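Local atomic coordinates of MccB protein (Escherichia coli, PDB entry 6OM4), a protein that probably adenylates the N-formylated MccA heptapeptide with ATP, as a ThiF/E1-like enzyme of microcin C7 biosynthesis, forming a phosphoramidate link to the nucleotide. Residues A[221-235]-A[247-259]. Sequence-based numbering, arbitrary orientation.
Sequences NWVNKYCVRANQPYI and GPLYVPGKTGCYE. With ZN (zinc ion), chain E.
Tyr234 and Tyr250 form an antiparallel hydrogen-bonded pair at the open end of a beta hairpin. Tyr250 N gives a 2.8 Å bond to Tyr234 O, and Tyr234 N returns one of 3.1 Å to Tyr250 O. One residue along, Ile235 and Leu249 are a non-hydrogen-bonded pair.

Both tyrosine side chains lie on the sheet face covered by helix 219-230. Tyr250 CB sits over one face of the Tyr234 ring, a CH-pi contact 3.8 Å from the centroid, and the two ring planes are turned 36° apart. Tyr250 reaches the last turns of the helix because its CG is trans to N (chi1 169°). There Val228 CG2 packs 3.7 Å from Tyr250 CZ, and the Tyr250 hydroxyl shares a water with Val228 O. Gln232 O, buried without a polar partner, lies at the ring edge. Beyond the Schellman motif at Asn231, Pro233 CG meets Pro252 CD at 3.9 Å.

The polar grip is at the other end of the helix segment. Asn221 ND2 donates to Glu259 OE2 (2.7 Å, 165° at the hydrogen), approaching from above the carboxylate plane. Between these ends, the Asn224 amide faces Cys257 and Tyr258. Cys257 SG binds the zinc ion at 2.2 Å and accepts a long hydrogen bond from Glu259 N; Cys260, Cys343 and Cys346 complete this four-cysteine site of two CxxC pairs.

The hairpin extends the mixed sheet of the Rossmann-type ThiF/E1-like domain. Helix 219-230 packs against strand 208-211 through Val223 and Cys227 and on the zinc-bearing loop, while helix 292-311 touches Ile235, Pro233 and Val251, and Tyr258 packs on the bound peptide.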
# COMPACT_ATOMS: atom_id res chain seq x y z
N ASN A 221 -5.52 -7.91 18.21
CA ASN A 221 -6.89 -7.83 18.79
C ASN A 221 -7.07 -6.56 19.62
O ASN A 221 -8.12 -5.87 19.52
CB ASN A 221 -7.23 -9.09 19.57
CG ASN A 221 -7.10 -10.34 18.73
OD1 ASN A 221 -6.03 -10.95 18.72
ND2 ASN A 221 -8.15 -10.66 17.99
N TRP A 222 -6.05 -6.22 20.42
CA TRP A 222 -6.06 -4.99 21.18
C TRP A 222 -6.16 -3.78 20.26
O TRP A 222 -6.91 -2.81 20.53
CB TRP A 222 -4.79 -4.84 22.01
CG TRP A 222 -4.63 -5.82 23.12
CD1 TRP A 222 -5.58 -6.64 23.65
CD2 TRP A 222 -3.43 -6.01 23.89
NE1 TRP A 222 -5.05 -7.32 24.72
CE2 TRP A 222 -3.72 -7.00 24.84
CE3 TRP A 222 -2.15 -5.45 23.84
CZ2 TRP A 222 -2.76 -7.43 25.76
CZ3 TRP A 222 -1.19 -5.91 24.72
CH2 TRP A 222 -1.51 -6.88 25.68
N VAL A 223 -5.29 -3.77 19.23
CA VAL A 223 -5.24 -2.60 18.31
C VAL A 223 -6.60 -2.41 17.64
O VAL A 223 -7.11 -1.34 17.53
CB VAL A 223 -4.10 -2.79 17.29
CG1 VAL A 223 -4.18 -1.71 16.23
CG2 VAL A 223 -2.73 -2.80 17.95
N ASN A 224 -7.16 -3.51 17.17
CA ASN A 224 -8.41 -3.52 16.48
C ASN A 224 -9.48 -2.89 17.39
O ASN A 224 -10.18 -1.97 16.98
CB ASN A 224 -8.76 -4.94 16.07
CG ASN A 224 -10.11 -5.04 15.39
OD1 ASN A 224 -11.11 -5.51 15.97
ND2 ASN A 224 -10.16 -4.53 14.19
N LYS A 225 -9.60 -3.40 18.63
CA LYS A 225 -10.65 -2.91 19.55
C LYS A 225 -10.44 -1.42 19.83
O LYS A 225 -11.41 -0.62 19.73
CB LYS A 225 -10.67 -3.76 20.83
CG LYS A 225 -11.39 -3.13 22.02
CD LYS A 225 -11.65 -4.09 23.19
CE LYS A 225 -12.65 -5.18 22.85
NZ LYS A 225 -13.28 -5.78 24.06
N TYR A 226 -9.19 -1.02 20.12
CA TYR A 226 -8.85 0.35 20.40
C TYR A 226 -9.22 1.25 19.23
O TYR A 226 -9.80 2.33 19.44
CB TYR A 226 -7.37 0.55 20.74
CG TYR A 226 -6.99 1.97 21.05
CD1 TYR A 226 -6.63 2.85 20.05
CD2 TYR A 226 -7.07 2.47 22.34
CE1 TYR A 226 -6.32 4.17 20.31
CE2 TYR A 226 -6.73 3.79 22.62
CZ TYR A 226 -6.42 4.66 21.60
OH TYR A 226 -6.06 5.95 21.89
N CYS A 227 -8.90 0.81 17.99
CA CYS A 227 -9.10 1.65 16.80
C CYS A 227 -10.59 1.78 16.46
O CYS A 227 -11.02 2.85 16.06
CB CYS A 227 -8.33 1.13 15.59
SG CYS A 227 -6.57 1.56 15.73
N VAL A 228 -11.35 0.72 16.68
CA VAL A 228 -12.81 0.82 16.54
C VAL A 228 -13.33 1.87 17.54
O VAL A 228 -14.16 2.74 17.18
CB VAL A 228 -13.48 -0.55 16.77
CG1 VAL A 228 -14.97 -0.41 16.88
CG2 VAL A 228 -13.15 -1.55 15.66
N ARG A 229 -12.90 1.76 18.80
CA ARG A 229 -13.41 2.68 19.85
C ARG A 229 -12.95 4.12 19.58
O ARG A 229 -13.67 5.09 19.87
CB ARG A 229 -12.96 2.24 21.25
CG ARG A 229 -13.61 0.95 21.74
CD ARG A 229 -13.14 0.41 23.10
NE ARG A 229 -13.99 -0.70 23.56
CZ ARG A 229 -14.13 -1.11 24.84
NH1 ARG A 229 -13.40 -0.58 25.80
NH2 ARG A 229 -14.99 -2.07 25.14
N ALA A 230 -11.73 4.28 19.06
CA ALA A 230 -11.12 5.63 18.84
C ALA A 230 -11.41 6.23 17.45
O ALA A 230 -10.91 7.32 17.18
CB ALA A 230 -9.63 5.52 19.03
N ASN A 231 -12.13 5.55 16.56
CA ASN A 231 -12.40 6.05 15.20
C ASN A 231 -11.09 6.25 14.42
O ASN A 231 -10.92 7.22 13.74
CB ASN A 231 -13.20 7.36 15.20
CG ASN A 231 -14.66 7.09 14.94
OD1 ASN A 231 -15.39 6.71 15.86
ND2 ASN A 231 -15.07 7.19 13.68
N GLN A 232 -10.15 5.30 14.57
CA GLN A 232 -8.78 5.40 14.03
C GLN A 232 -8.59 4.37 12.92
O GLN A 232 -8.62 3.17 13.17
CB GLN A 232 -7.79 5.16 15.15
CG GLN A 232 -6.34 5.08 14.69
CD GLN A 232 -5.90 6.32 13.96
OE1 GLN A 232 -5.66 6.30 12.75
NE2 GLN A 232 -5.80 7.41 14.70
N PRO A 233 -8.41 4.77 11.66
CA PRO A 233 -8.08 3.80 10.61
C PRO A 233 -6.73 3.11 10.88
O PRO A 233 -5.81 3.73 11.38
CB PRO A 233 -8.08 4.60 9.30
CG PRO A 233 -8.76 5.94 9.66
CD PRO A 233 -8.56 6.15 11.15
N TYR A 234 -6.62 1.84 10.48
CA TYR A 234 -5.33 1.14 10.56
C TYR A 234 -5.21 0.13 9.43
O TYR A 234 -6.20 -0.29 8.84
CB TYR A 234 -5.12 0.48 11.93
CG TYR A 234 -5.91 -0.78 12.15
CD1 TYR A 234 -5.44 -2.00 11.68
CD2 TYR A 234 -7.13 -0.78 12.82
CE1 TYR A 234 -6.14 -3.18 11.88
CE2 TYR A 234 -7.85 -1.96 13.02
CZ TYR A 234 -7.36 -3.17 12.54
OH TYR A 234 -8.00 -4.38 12.64
N ILE A 235 -3.98 -0.29 9.15
CA ILE A 235 -3.73 -1.40 8.30
C ILE A 235 -2.71 -2.33 8.96
O ILE A 235 -1.76 -1.85 9.56
CB ILE A 235 -3.29 -0.94 6.91
CG1 ILE A 235 -3.18 -2.16 5.98
CG2 ILE A 235 -2.02 -0.08 6.96
CD1 ILE A 235 -2.95 -1.82 4.53
N GLY A 247 -3.35 -6.33 5.00
CA GLY A 247 -4.74 -6.19 5.35
C GLY A 247 -5.08 -6.88 6.66
O GLY A 247 -4.30 -7.65 7.26
N PRO A 248 -6.24 -6.57 7.24
CA PRO A 248 -7.20 -5.64 6.64
C PRO A 248 -6.80 -4.16 6.80
O PRO A 248 -5.98 -3.81 7.65
CB PRO A 248 -8.44 -5.96 7.47
CG PRO A 248 -7.88 -6.20 8.84
CD PRO A 248 -6.64 -7.01 8.58
N LEU A 249 -7.37 -3.33 5.92
CA LEU A 249 -7.36 -1.89 6.07
C LEU A 249 -8.71 -1.51 6.68
O LEU A 249 -9.72 -1.64 6.02
CB LEU A 249 -7.11 -1.24 4.70
CG LEU A 249 -7.35 0.25 4.53
CD1 LEU A 249 -7.07 1.08 5.75
CD2 LEU A 249 -6.58 0.82 3.34
N TYR A 250 -8.68 -1.20 7.98
CA TYR A 250 -9.87 -0.90 8.77
C TYR A 250 -10.16 0.59 8.62
O TYR A 250 -9.32 1.43 8.97
CB TYR A 250 -9.66 -1.21 10.26
CG TYR A 250 -10.77 -0.65 11.11
CD1 TYR A 250 -12.06 -1.12 10.94
CD2 TYR A 250 -10.57 0.43 11.96
CE1 TYR A 250 -13.12 -0.57 11.65
CE2 TYR A 250 -11.60 0.94 12.73
CZ TYR A 250 -12.89 0.47 12.53
OH TYR A 250 -13.94 1.00 13.24
N VAL A 251 -11.38 0.90 8.16
CA VAL A 251 -11.85 2.29 8.05
C VAL A 251 -13.13 2.41 8.86
O VAL A 251 -14.10 1.73 8.52
CB VAL A 251 -12.08 2.70 6.59
CG1 VAL A 251 -12.42 4.18 6.53
CG2 VAL A 251 -10.86 2.39 5.74
N PRO A 252 -13.17 3.24 9.93
CA PRO A 252 -14.35 3.39 10.78
C PRO A 252 -15.66 3.55 10.01
O PRO A 252 -15.75 4.40 9.11
CB PRO A 252 -14.04 4.68 11.54
CG PRO A 252 -12.56 4.57 11.77
CD PRO A 252 -12.04 4.05 10.45
N GLY A 253 -16.62 2.68 10.31
CA GLY A 253 -17.97 2.75 9.79
C GLY A 253 -18.12 2.30 8.36
O GLY A 253 -19.21 2.37 7.83
N LYS A 254 -17.06 1.76 7.74
CA LYS A 254 -16.99 1.49 6.30
C LYS A 254 -16.58 0.04 6.03
O LYS A 254 -17.22 -0.68 5.28
CB LYS A 254 -16.01 2.47 5.64
CG LYS A 254 -15.74 2.27 4.16
CD LYS A 254 -14.94 3.41 3.57
CE LYS A 254 -13.83 3.00 2.63
NZ LYS A 254 -14.36 2.63 1.30
N THR A 255 -15.45 -0.39 6.59
CA THR A 255 -15.02 -1.74 6.36
C THR A 255 -15.27 -2.61 7.59
O THR A 255 -15.57 -2.10 8.67
CB THR A 255 -13.53 -1.82 6.02
OG1 THR A 255 -12.82 -1.35 7.15
CG2 THR A 255 -13.17 -1.03 4.78
N GLY A 256 -15.11 -3.92 7.40
CA GLY A 256 -15.06 -4.84 8.52
C GLY A 256 -13.84 -4.59 9.40
O GLY A 256 -12.87 -3.95 8.96
N CYS A 257 -13.91 -5.07 10.64
CA CYS A 257 -12.76 -5.07 11.53
C CYS A 257 -12.17 -6.49 11.56
O CYS A 257 -12.69 -7.40 10.92
CB CYS A 257 -13.12 -4.55 12.92
SG CYS A 257 -13.90 -5.78 13.98
N TYR A 258 -11.05 -6.65 12.27
CA TYR A 258 -10.34 -7.92 12.36
C TYR A 258 -11.22 -9.06 12.90
O TYR A 258 -10.97 -10.22 12.56
CB TYR A 258 -9.11 -7.72 13.24
CG TYR A 258 -8.06 -8.82 13.13
CD1 TYR A 258 -7.17 -8.87 12.08
CD2 TYR A 258 -7.93 -9.75 14.14
CE1 TYR A 258 -6.19 -9.84 12.00
CE2 TYR A 258 -6.95 -10.73 14.09
CZ TYR A 258 -6.06 -10.75 13.03
OH TYR A 258 -5.09 -11.73 13.02
N GLU A 259 -12.27 -8.74 13.67
CA GLU A 259 -13.09 -9.78 14.36
C GLU A 259 -14.47 -9.97 13.70
O GLU A 259 -15.21 -10.87 14.07
CB GLU A 259 -13.17 -9.42 15.84
CG GLU A 259 -11.79 -9.46 16.45
CD GLU A 259 -11.63 -9.82 17.90
OE1 GLU A 259 -12.59 -10.37 18.50
OE2 GLU A 259 -10.57 -9.49 18.43
ZN ZN E . -16.06 -6.04 13.41
O HOH W 1 -10.54 -6.76 18.57
O HOH W 2 -14.57 3.38 14.62